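Local atomic coordinates of 3,4-dihydroxy-2-butanone 4-phosphate synthase (Candida albicans, PDB entry 1TKS), a protein that converts D-ribulose 5-phosphate into formate and 3,4-dihydroxy-2-butanone 4-phosphate, a step of riboflavin biosynthesis. Residues Glu9-Ala14 with Glu19-Met24; Val23-Asp28 with Arg143-Ala148; Val51-Gly56 with Lys186-Lys191; Leu167-Asp172 with Leu178-Gln183. One frame throughout, in Å; residues are numbered along the deposited sequence.

Contact 1 of 4, residues Glu9-Ala14 with Glu19-Met24; sequences EEALEA and EFLIVM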
# COMPACT_ATOMS: atom_id res chain seq x y z
N GLU B 9 -16.20 -17.63 19.29
CA GLU B 9 -17.16 -16.75 19.94
C GLU B 9 -16.48 -15.63 20.73
O GLU B 9 -16.98 -14.50 20.74
CB GLU B 9 -18.13 -17.57 20.81
CG GLU B 9 -18.97 -18.51 19.94
CD GLU B 9 -20.21 -19.10 20.62
OE1 GLU B 9 -21.02 -19.73 19.90
OE2 GLU B 9 -20.37 -18.94 21.85
N GLU B 10 -15.35 -15.92 21.36
CA GLU B 10 -14.63 -14.89 22.10
C GLU B 10 -14.00 -13.92 21.11
O GLU B 10 -13.98 -12.71 21.34
CB GLU B 10 -13.54 -15.51 22.99
CG GLU B 10 -14.02 -16.55 24.01
CD GLU B 10 -15.07 -16.03 24.99
OE1 GLU B 10 -15.24 -14.80 25.12
OE2 GLU B 10 -15.72 -16.87 25.66
N ALA B 11 -13.51 -14.44 19.99
CA ALA B 11 -12.89 -13.59 18.97
C ALA B 11 -13.92 -12.66 18.33
O ALA B 11 -13.60 -11.52 18.02
CB ALA B 11 -12.22 -14.45 17.90
N LEU B 12 -15.14 -13.15 18.14
CA LEU B 12 -16.18 -12.32 17.53
C LEU B 12 -16.54 -11.15 18.43
O LEU B 12 -16.80 -10.05 17.95
CB LEU B 12 -17.43 -13.15 17.24
CG LEU B 12 -17.31 -14.17 16.10
CD1 LEU B 12 -18.60 -14.97 16.01
CD2 LEU B 12 -17.02 -13.46 14.79
N GLU B 13 -16.56 -11.38 19.74
CA GLU B 13 -16.89 -10.31 20.67
C GLU B 13 -15.81 -9.23 20.61
O GLU B 13 -16.11 -8.04 20.66
CB GLU B 13 -17.04 -10.84 22.09
CG GLU B 13 -18.33 -11.61 22.29
CD GLU B 13 -19.55 -10.75 22.06
OE1 GLU B 13 -20.59 -11.29 21.62
OE2 GLU B 13 -19.49 -9.53 22.34
N ALA B 14 -14.55 -9.64 20.50
CA ALA B 14 -13.45 -8.69 20.41
C ALA B 14 -13.60 -7.89 19.12
O ALA B 14 -13.43 -6.67 19.10
CB ALA B 14 -12.11 -9.42 20.43
N GLU B 19 -11.80 -4.50 17.95
CA GLU B 19 -10.43 -4.97 18.06
C GLU B 19 -10.01 -5.65 16.77
O GLU B 19 -10.84 -6.06 15.96
CB GLU B 19 -10.28 -5.98 19.19
CG GLU B 19 -10.76 -5.52 20.54
CD GLU B 19 -10.44 -6.52 21.63
OE1 GLU B 19 -11.18 -6.55 22.64
OE2 GLU B 19 -9.44 -7.26 21.49
N PHE B 20 -8.70 -5.76 16.61
CA PHE B 20 -8.12 -6.43 15.47
C PHE B 20 -8.07 -7.90 15.84
O PHE B 20 -8.15 -8.27 17.01
CB PHE B 20 -6.67 -5.98 15.25
CG PHE B 20 -6.53 -4.74 14.44
CD1 PHE B 20 -6.12 -3.54 15.02
CD2 PHE B 20 -6.76 -4.77 13.06
CE1 PHE B 20 -5.93 -2.40 14.24
CE2 PHE B 20 -6.57 -3.64 12.28
CZ PHE B 20 -6.16 -2.45 12.87
N LEU B 21 -7.94 -8.74 14.82
CA LEU B 21 -7.78 -10.17 15.00
C LEU B 21 -6.66 -10.54 14.04
O LEU B 21 -6.58 -10.00 12.93
CB LEU B 21 -9.05 -10.94 14.63
CG LEU B 21 -10.19 -10.92 15.65
CD1 LEU B 21 -11.37 -11.71 15.09
CD2 LEU B 21 -9.73 -11.53 16.96
N ILE B 22 -5.76 -11.41 14.47
CA ILE B 22 -4.69 -11.89 13.62
C ILE B 22 -5.31 -13.14 13.02
O ILE B 22 -5.79 -14.01 13.75
CB ILE B 22 -3.43 -12.25 14.42
CG1 ILE B 22 -2.85 -10.98 15.04
CG2 ILE B 22 -2.40 -12.92 13.51
CD1 ILE B 22 -1.77 -11.23 16.09
N VAL B 23 -5.32 -13.22 11.70
CA VAL B 23 -5.93 -14.35 11.02
C VAL B 23 -4.95 -15.15 10.16
O VAL B 23 -4.28 -14.59 9.30
CB VAL B 23 -7.10 -13.85 10.13
CG1 VAL B 23 -7.75 -15.01 9.41
CG2 VAL B 23 -8.13 -13.13 11.00
N MET B 24 -4.88 -16.46 10.40
CA MET B 24 -4.01 -17.38 9.65
C MET B 24 -4.96 -18.28 8.85
O MET B 24 -6.16 -18.33 9.15
CB MET B 24 -3.21 -18.29 10.58
CG MET B 24 -2.77 -17.70 11.88
SD MET B 24 -1.69 -16.26 11.66
CE MET B 24 -0.17 -17.01 11.32

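Contact 2 of 4, residues Val23-Asp28 with Arg143-Ala148; sequences VMDDED and RGHTEA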
# COMPACT_ATOMS: atom_id res chain seq x y z
N VAL B 23 -5.32 -13.22 11.70
CA VAL B 23 -5.93 -14.35 11.02
C VAL B 23 -4.95 -15.15 10.16
O VAL B 23 -4.28 -14.59 9.30
CB VAL B 23 -7.10 -13.85 10.13
CG1 VAL B 23 -7.75 -15.01 9.41
CG2 VAL B 23 -8.13 -13.13 11.00
N MET B 24 -4.88 -16.46 10.40
CA MET B 24 -4.01 -17.38 9.65
C MET B 24 -4.96 -18.28 8.85
O MET B 24 -6.16 -18.33 9.15
CB MET B 24 -3.21 -18.29 10.58
CG MET B 24 -2.77 -17.70 11.88
SD MET B 24 -1.69 -16.26 11.66
CE MET B 24 -0.17 -17.01 11.32
N ASP B 25 -4.44 -18.96 7.84
CA ASP B 25 -5.27 -19.87 7.04
C ASP B 25 -5.71 -21.06 7.89
O ASP B 25 -6.88 -21.44 7.88
CB ASP B 25 -4.49 -20.41 5.84
CG ASP B 25 -4.38 -19.40 4.73
OD1 ASP B 25 -5.31 -18.58 4.57
OD2 ASP B 25 -3.36 -19.42 4.00
N ASP B 26 -4.76 -21.67 8.59
CA ASP B 26 -5.06 -22.79 9.47
C ASP B 26 -4.03 -22.85 10.58
O ASP B 26 -3.45 -21.82 10.93
CB ASP B 26 -5.13 -24.12 8.68
CG ASP B 26 -3.88 -24.41 7.86
OD1 ASP B 26 -4.01 -25.17 6.87
OD2 ASP B 26 -2.78 -23.91 8.18
N GLU B 27 -3.80 -24.02 11.16
CA GLU B 27 -2.85 -24.12 12.26
C GLU B 27 -1.38 -24.24 11.89
O GLU B 27 -0.52 -24.19 12.76
CB GLU B 27 -3.22 -25.30 13.17
CG GLU B 27 -4.66 -25.28 13.68
CD GLU B 27 -4.88 -26.27 14.81
OE1 GLU B 27 -4.08 -27.22 14.95
OE2 GLU B 27 -5.86 -26.10 15.57
N ASP B 28 -1.07 -24.38 10.60
CA ASP B 28 0.32 -24.55 10.17
C ASP B 28 1.28 -23.45 10.61
O ASP B 28 1.00 -22.26 10.46
CB ASP B 28 0.41 -24.70 8.65
CG ASP B 28 1.68 -25.40 8.22
OD1 ASP B 28 1.76 -26.64 8.39
OD2 ASP B 28 2.60 -24.72 7.72
N ARG B 143 -12.14 -19.92 0.67
CA ARG B 143 -11.46 -19.67 1.94
C ARG B 143 -10.40 -18.57 1.89
O ARG B 143 -9.31 -18.73 2.44
CB ARG B 143 -10.82 -20.96 2.46
CG ARG B 143 -11.83 -22.04 2.81
CD ARG B 143 -11.22 -23.06 3.75
NE ARG B 143 -12.10 -24.19 3.98
CZ ARG B 143 -11.90 -25.10 4.94
NH1 ARG B 143 -12.74 -26.11 5.08
NH2 ARG B 143 -10.86 -24.98 5.76
N GLY B 144 -10.73 -17.46 1.24
CA GLY B 144 -9.78 -16.36 1.15
C GLY B 144 -9.88 -15.43 2.34
O GLY B 144 -10.88 -15.44 3.06
N HIS B 145 -8.85 -14.62 2.56
CA HIS B 145 -8.90 -13.69 3.69
C HIS B 145 -9.94 -12.62 3.42
O HIS B 145 -10.45 -12.00 4.36
CB HIS B 145 -7.52 -13.07 3.93
CG HIS B 145 -6.49 -14.06 4.39
ND1 HIS B 145 -5.29 -13.68 4.93
CD2 HIS B 145 -6.50 -15.41 4.38
CE1 HIS B 145 -4.59 -14.76 5.25
NE2 HIS B 145 -5.30 -15.82 4.93
N THR B 146 -10.27 -12.40 2.15
CA THR B 146 -11.28 -11.42 1.78
C THR B 146 -12.61 -11.92 2.31
O THR B 146 -13.34 -11.19 2.99
CB THR B 146 -11.37 -11.26 0.25
OG1 THR B 146 -10.14 -10.71 -0.24
CG2 THR B 146 -12.51 -10.32 -0.12
N GLU B 147 -12.92 -13.18 2.00
CA GLU B 147 -14.16 -13.78 2.47
C GLU B 147 -14.17 -13.84 3.99
O GLU B 147 -15.20 -13.64 4.62
CB GLU B 147 -14.33 -15.19 1.90
CG GLU B 147 -14.75 -15.27 0.43
CD GLU B 147 -13.67 -14.75 -0.52
OE1 GLU B 147 -12.48 -15.03 -0.27
OE2 GLU B 147 -14.03 -14.10 -1.52
N ALA B 148 -13.01 -14.11 4.59
CA ALA B 148 -12.93 -14.20 6.04
C ALA B 148 -13.31 -12.88 6.70
O ALA B 148 -14.07 -12.86 7.68
CB ALA B 148 -11.53 -14.60 6.47
O HOH W 1 -7.77 -20.06 4.15
O HOH W 2 -8.43 -22.67 5.60
O HOH W 3 -6.54 -17.76 2.30

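Contact 3 of 4, residues Val51-Gly56 with Lys186-Lys191; sequences VRYSSG and KKHGIK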
# COMPACT_ATOMS: atom_id res chain seq x y z
N VAL B 51 -1.09 0.22 9.42
CA VAL B 51 -0.03 0.59 8.47
C VAL B 51 1.36 0.39 9.07
O VAL B 51 2.25 -0.16 8.42
CB VAL B 51 -0.19 2.06 8.01
CG1 VAL B 51 1.02 2.49 7.19
CG2 VAL B 51 -1.45 2.19 7.16
N ARG B 52 1.54 0.81 10.32
CA ARG B 52 2.83 0.70 10.99
C ARG B 52 3.43 -0.70 11.02
O ARG B 52 4.64 -0.86 10.86
CB ARG B 52 2.71 1.23 12.42
CG ARG B 52 3.87 0.87 13.33
CD ARG B 52 5.15 1.62 12.99
NE ARG B 52 6.23 1.20 13.88
CZ ARG B 52 6.90 0.06 13.76
NH1 ARG B 52 6.61 -0.78 12.77
NH2 ARG B 52 7.84 -0.27 14.63
N TYR B 53 2.59 -1.71 11.21
CA TYR B 53 3.06 -3.08 11.31
C TYR B 53 2.75 -3.99 10.13
O TYR B 53 2.91 -5.20 10.22
CB TYR B 53 2.51 -3.70 12.60
CG TYR B 53 2.98 -2.99 13.85
CD1 TYR B 53 2.11 -2.21 14.61
CD2 TYR B 53 4.31 -3.07 14.25
CE1 TYR B 53 2.56 -1.53 15.75
CE2 TYR B 53 4.77 -2.39 15.37
CZ TYR B 53 3.90 -1.63 16.12
OH TYR B 53 4.37 -0.96 17.23
N SER B 54 2.31 -3.40 9.03
CA SER B 54 1.96 -4.19 7.85
C SER B 54 2.63 -3.72 6.58
O SER B 54 3.45 -2.80 6.59
CB SER B 54 0.45 -4.15 7.65
OG SER B 54 0.08 -2.90 7.07
N SER B 55 2.26 -4.35 5.47
CA SER B 55 2.80 -4.02 4.16
C SER B 55 2.31 -2.66 3.69
O SER B 55 2.86 -2.09 2.76
CB SER B 55 2.37 -5.05 3.12
OG SER B 55 1.02 -4.81 2.72
N GLY B 56 1.25 -2.16 4.33
CA GLY B 56 0.71 -0.87 3.94
C GLY B 56 -0.24 -0.91 2.75
O GLY B 56 -0.90 0.08 2.45
N LYS B 186 0.63 -11.37 21.69
CA LYS B 186 0.84 -11.20 23.13
C LYS B 186 1.33 -9.79 23.47
O LYS B 186 0.89 -9.20 24.46
CB LYS B 186 1.84 -12.23 23.65
CG LYS B 186 1.31 -13.66 23.60
CD LYS B 186 2.30 -14.65 24.19
CE LYS B 186 2.52 -14.40 25.68
NZ LYS B 186 3.61 -15.25 26.23
N LYS B 187 2.21 -9.24 22.64
CA LYS B 187 2.73 -7.91 22.88
C LYS B 187 1.66 -6.83 22.78
O LYS B 187 1.64 -5.89 23.57
CB LYS B 187 3.85 -7.59 21.89
CG LYS B 187 4.45 -6.21 22.05
CD LYS B 187 5.60 -5.98 21.08
CE LYS B 187 6.19 -4.60 21.23
NZ LYS B 187 7.37 -4.42 20.34
N HIS B 188 0.76 -6.98 21.81
CA HIS B 188 -0.29 -5.98 21.61
C HIS B 188 -1.67 -6.38 22.12
O HIS B 188 -2.62 -5.61 21.97
CB HIS B 188 -0.36 -5.64 20.12
CG HIS B 188 0.92 -5.10 19.57
ND1 HIS B 188 1.38 -3.83 19.85
CD2 HIS B 188 1.87 -5.68 18.79
CE1 HIS B 188 2.55 -3.65 19.27
NE2 HIS B 188 2.87 -4.75 18.63
N GLY B 189 -1.77 -7.56 22.70
CA GLY B 189 -3.05 -8.01 23.22
C GLY B 189 -4.08 -8.23 22.12
O GLY B 189 -5.23 -7.81 22.24
N ILE B 190 -3.65 -8.90 21.05
CA ILE B 190 -4.53 -9.19 19.93
C ILE B 190 -4.74 -10.70 19.82
O ILE B 190 -3.78 -11.47 19.82
CB ILE B 190 -3.94 -8.66 18.61
CG1 ILE B 190 -3.79 -7.13 18.70
CG2 ILE B 190 -4.85 -9.03 17.43
CD1 ILE B 190 -3.10 -6.50 17.49
N LYS B 191 -6.00 -11.10 19.74
CA LYS B 191 -6.38 -12.50 19.63
C LYS B 191 -6.08 -13.05 18.24
O LYS B 191 -6.13 -12.31 17.25
CB LYS B 191 -7.87 -12.67 19.94
CG LYS B 191 -8.22 -12.49 21.42
CD LYS B 191 -9.71 -12.23 21.60
CE LYS B 191 -10.15 -12.46 23.04
NZ LYS B 191 -9.33 -11.68 24.02
O HOH W 4 7.03 -1.99 18.19

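Contact 4 of 4, residues Leu167-Asp172 with Leu178-Gln183; sequences LVRDED and LDDCIQ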
# COMPACT_ATOMS: atom_id res chain seq x y z
N LEU B 167 0.89 -8.69 8.12
CA LEU B 167 1.85 -8.33 9.16
C LEU B 167 3.27 -8.53 8.64
O LEU B 167 3.57 -9.55 8.01
CB LEU B 167 1.64 -9.20 10.41
CG LEU B 167 0.54 -8.74 11.36
CD1 LEU B 167 0.16 -9.88 12.28
CD2 LEU B 167 1.00 -7.52 12.15
N VAL B 168 4.15 -7.57 8.89
CA VAL B 168 5.54 -7.66 8.45
C VAL B 168 6.50 -7.37 9.59
O VAL B 168 6.24 -6.51 10.44
CB VAL B 168 5.85 -6.69 7.27
CG1 VAL B 168 4.92 -6.97 6.10
CG2 VAL B 168 5.72 -5.25 7.73
N ARG B 169 7.61 -8.11 9.61
CA ARG B 169 8.64 -7.96 10.64
C ARG B 169 9.41 -6.66 10.45
O ARG B 169 9.77 -6.29 9.34
CB ARG B 169 9.63 -9.12 10.57
CG ARG B 169 9.06 -10.47 10.98
CD ARG B 169 9.88 -11.60 10.36
NE ARG B 169 11.31 -11.46 10.61
CZ ARG B 169 11.89 -11.66 11.79
NH1 ARG B 169 13.20 -11.50 11.92
NH2 ARG B 169 11.17 -12.01 12.84
N ASP B 170 9.69 -5.97 11.55
CA ASP B 170 10.44 -4.72 11.47
C ASP B 170 11.92 -4.96 11.20
O ASP B 170 12.60 -4.11 10.64
CB ASP B 170 10.28 -3.93 12.77
CG ASP B 170 8.84 -3.54 13.03
OD1 ASP B 170 8.21 -2.96 12.13
OD2 ASP B 170 8.34 -3.82 14.14
N GLU B 171 12.42 -6.14 11.59
CA GLU B 171 13.83 -6.46 11.40
C GLU B 171 14.27 -6.55 9.94
O GLU B 171 15.32 -6.04 9.57
CB GLU B 171 14.18 -7.79 12.08
CG GLU B 171 14.13 -7.78 13.61
CD GLU B 171 12.73 -8.04 14.16
OE1 GLU B 171 12.61 -8.17 15.40
OE2 GLU B 171 11.77 -8.10 13.37
N ASP B 172 13.46 -7.20 9.12
CA ASP B 172 13.83 -7.41 7.73
C ASP B 172 12.71 -7.30 6.70
O ASP B 172 12.93 -7.59 5.53
CB ASP B 172 14.48 -8.79 7.59
CG ASP B 172 13.68 -9.88 8.29
OD1 ASP B 172 12.45 -9.72 8.48
OD2 ASP B 172 14.28 -10.92 8.65
N LEU B 178 3.60 -17.88 11.91
CA LEU B 178 2.83 -18.13 13.14
C LEU B 178 3.56 -17.72 14.42
O LEU B 178 2.99 -17.02 15.25
CB LEU B 178 2.41 -19.60 13.24
CG LEU B 178 1.51 -19.93 14.45
CD1 LEU B 178 0.18 -19.18 14.31
CD2 LEU B 178 1.27 -21.43 14.53
N ASP B 179 4.80 -18.16 14.58
CA ASP B 179 5.53 -17.82 15.78
C ASP B 179 5.60 -16.32 16.02
O ASP B 179 5.36 -15.85 17.13
CB ASP B 179 6.94 -18.43 15.74
CG ASP B 179 6.94 -19.90 16.10
OD1 ASP B 179 5.86 -20.44 16.40
OD2 ASP B 179 8.03 -20.52 16.10
N ASP B 180 5.92 -15.57 14.97
CA ASP B 180 6.00 -14.13 15.12
C ASP B 180 4.62 -13.53 15.37
O ASP B 180 4.50 -12.52 16.06
CB ASP B 180 6.65 -13.50 13.89
CG ASP B 180 8.17 -13.61 13.91
OD1 ASP B 180 8.81 -13.35 12.87
OD2 ASP B 180 8.73 -13.94 14.98
N CYS B 181 3.58 -14.15 14.82
CA CYS B 181 2.23 -13.65 15.03
C CYS B 181 1.80 -13.84 16.48
O CYS B 181 1.12 -12.99 17.06
CB CYS B 181 1.23 -14.36 14.12
SG CYS B 181 1.38 -13.89 12.37
N ILE B 182 2.19 -14.98 17.06
CA ILE B 182 1.88 -15.28 18.45
C ILE B 182 2.55 -14.23 19.32
O ILE B 182 1.95 -13.69 20.25
CB ILE B 182 2.40 -16.69 18.83
CG1 ILE B 182 1.62 -17.75 18.05
CG2 ILE B 182 2.29 -16.91 20.33
CD1 ILE B 182 2.10 -19.17 18.28
N GLN B 183 3.80 -13.92 19.00
CA GLN B 183 4.56 -12.91 19.73
C GLN B 183 3.89 -11.54 19.61
O GLN B 183 3.76 -10.81 20.59
CB GLN B 183 5.99 -12.85 19.19
CG GLN B 183 6.64 -11.48 19.21
CD GLN B 183 6.75 -10.90 20.60
OE1 GLN B 183 7.38 -11.49 21.47
NE2 GLN B 183 6.14 -9.74 20.81
O HOH W 5 11.45 -12.52 15.50

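Contact 1 of 4, residues Glu9-Ala14 with Glu19-Met24
A14 and E19 meet through both backbone and side chain. The backbone N of E19 donates to A14 O at 2.9 Å, with an N-H...O angle of 156°. The donor is tilted 31° from the carbonyl plane of A14. The E19 side chain then runs back over the same residue. Its CG sits beside the backbone N (chi1 -54°), and the chain is extended beyond it. This lays the carboxylate alongside the methyl of A14, with E19 CD 3.6 Å from A14 CB. That contact is van der Waals packing. Two residues on from E19, L21 reaches A11, one helical turn back from A14, with both branches of its isobutyl group. L21 CD1 lies 3.7 Å from A11 O, and L21 CD2 lies 4.0 Å from A11 CB. The small A11 lets the leucine tip come close to the helix backbone, while A14 is packed by E19. The unit is a helix-turn-strand connection: helix 8-16 passes through a short turn into strand 21-24, an inner strand of the mixed four-stranded sheet. The helix therefore packs against the sheet beside its own following strand. Neighbouring strands hold L21 in place. Its backbone is hydrogen-bonded to I36 of strand 34-38, and its side chain also touches K191. A11 and A14 extend the same interface onto strand 191-194, where they touch I193 and K191.

Contact 2 of 4, residues Val23-Asp28 with Arg143-Ala148
H145 and D25 form a histidine-carboxylate hydrogen bond within the probable substrate and metal site. H145 opens helix 145-155, and G144 takes the N-cap position before it. D25 follows directly on strand 21-24. From CB, the imidazole of H145 leaves with CG beside the backbone N (chi1 -66°), which carries the ring out to the strand end. CD2 passes 3.4 Å from D25 OD1. CE1 lies obliquely near V23 O, at 4.1 Å. ND1 turns the other way and is hydrogen-bonded to D34, a residue likely to bind D-ribulose 5-phosphate. At the tip, NE2 donates to D25 OD1 at 2.8 Å, with an N-H...O angle of 146°. The oxygen lies in the ring plane, but the nitrogen meets it from above the carboxylate plane, 46° out. The ring is thus held by acids at both nitrogens, which fixes its rotation. H145 is also a probable magnesium ligand, and R143, G144, H145 and T146 probably contact the substrate. Beyond the ring, I195 of helix 195-203 touches both H145 and D25. Two waters link D25 to the turn before the helix. Each lies within hydrogen-bonding distance of D25 OD1 and R143 O. One is 2.7 Å from R143 O and 2.9 Å from D25 OD1. The other is 2.9 Å from R143 O and 2.7 Å from D25 OD1.

Contact 3 of 4, residues Val51-Gly56 with Lys186-Lys191
Aromatic packing joins Y53 to H188. The two side chains approach from opposite directions, and their ring centroids are 5.0 Å apart. The planes are inclined at 50°, so the pair is neither a parallel stack nor edge-to-face. H188 NE2 lies over one face of the tyrosine, displaced toward its rim. The closest approach is from Y53 OH to H188 CE1, at 3.8 Å. In both residues CG stands beside the backbone N, with chi1 -62° in Y53 and -59° in H188, and this sends each ring across to the other segment. Aliphatic groups add to the packing. R52 CG lies over the centre of the other face of Y53, 3.6 Å above the ring plane. The tyrosine ring is thereby held between a methylene and an imidazole. K187 CG similarly covers one face of the H188 ring. The contact joins the C-terminal ends of two helices, 44-52 and 178-188. Y53 is the first residue to leave the former, and G189, with positive phi, is the first to leave the latter. F49 and F184 enlarge the patch into an aromatic cluster: each meets Y53 edge-to-face, and F49 meets H188 likewise. Polar contact is indirect. One water, 3.0 Å from Y53 OH, accepts from K187 NZ at 3.3 Å. Ionic contact lies beside the cluster, where R52 pairs with D170 of its own chain, close to R52 of the second subunit.

Contact 4 of 4, residues Leu167-Asp172 with Leu178-Gln183
R169 and D180 are brought together by a bend in the arginine chain. Its CG starts beside the backbone N, and the turn at chi3 (51°) swings the guanidinium round toward the helix. D180 likewise sets CG beside its own backbone N (chi1 -80°), which presents its carboxylate to the arginine. R169 NH2 donates to D180 OD1 at 2.7 Å, forming a salt bridge. The bond enters on the syn side of OD1, tilted from the carboxylate plane, with an N-H...O angle of 144°. The two planes are nearly parallel but offset, so each partner is tilted out of the other's plane, although the side chains cross at about a right angle. D180 OD1 also passes 3.2 Å from R169 CD. One water closes a small ring: it accepts from R169 NH2 and donates to D180 OD2.

The guanidinium has further acidic partners within 167-172. R169 NE donates to D172 OD1 at 3.0 Å, and NH1 makes a weak bond to D172 OD2. E171 OE2 lies over the guanidinium face as a long, purely electrostatic partner. This four-residue network fixes the group's rotation, and the acids would probably keep it charged. Deeper in, L167 CD1 packs against C181 SG at 4.2 Å.

The contact ties the loop after strand 162-166 to the first turns of helix 178-188. D172 OD1 also accepts from the backbone N of L174. On the inner side of the helix, C181 touches I22 and M24 of strand 21-24.

In the fold
Contact 1 comes first along the chain. Contact 2 starts on the same strand and crosses contact 3, whose first segment lies between its two. Contacts 1 and 2 share V23 and M24 on strand 21-24, with centres 12 Å apart. Contacts 3 and 4 both use helix 178-188, their centres 9 Å apart, and contact 4 is nested in the loop that contact 3 closes. R52 with D170 and Y53 O with V168 N connect them directly. C181 touches M24, so the helix also packs on the strand. Strand 21-24 thus lies between the probable active site at contact 2 and helix 178-188 of contacts 3 and 4, both of which touch the second subunit.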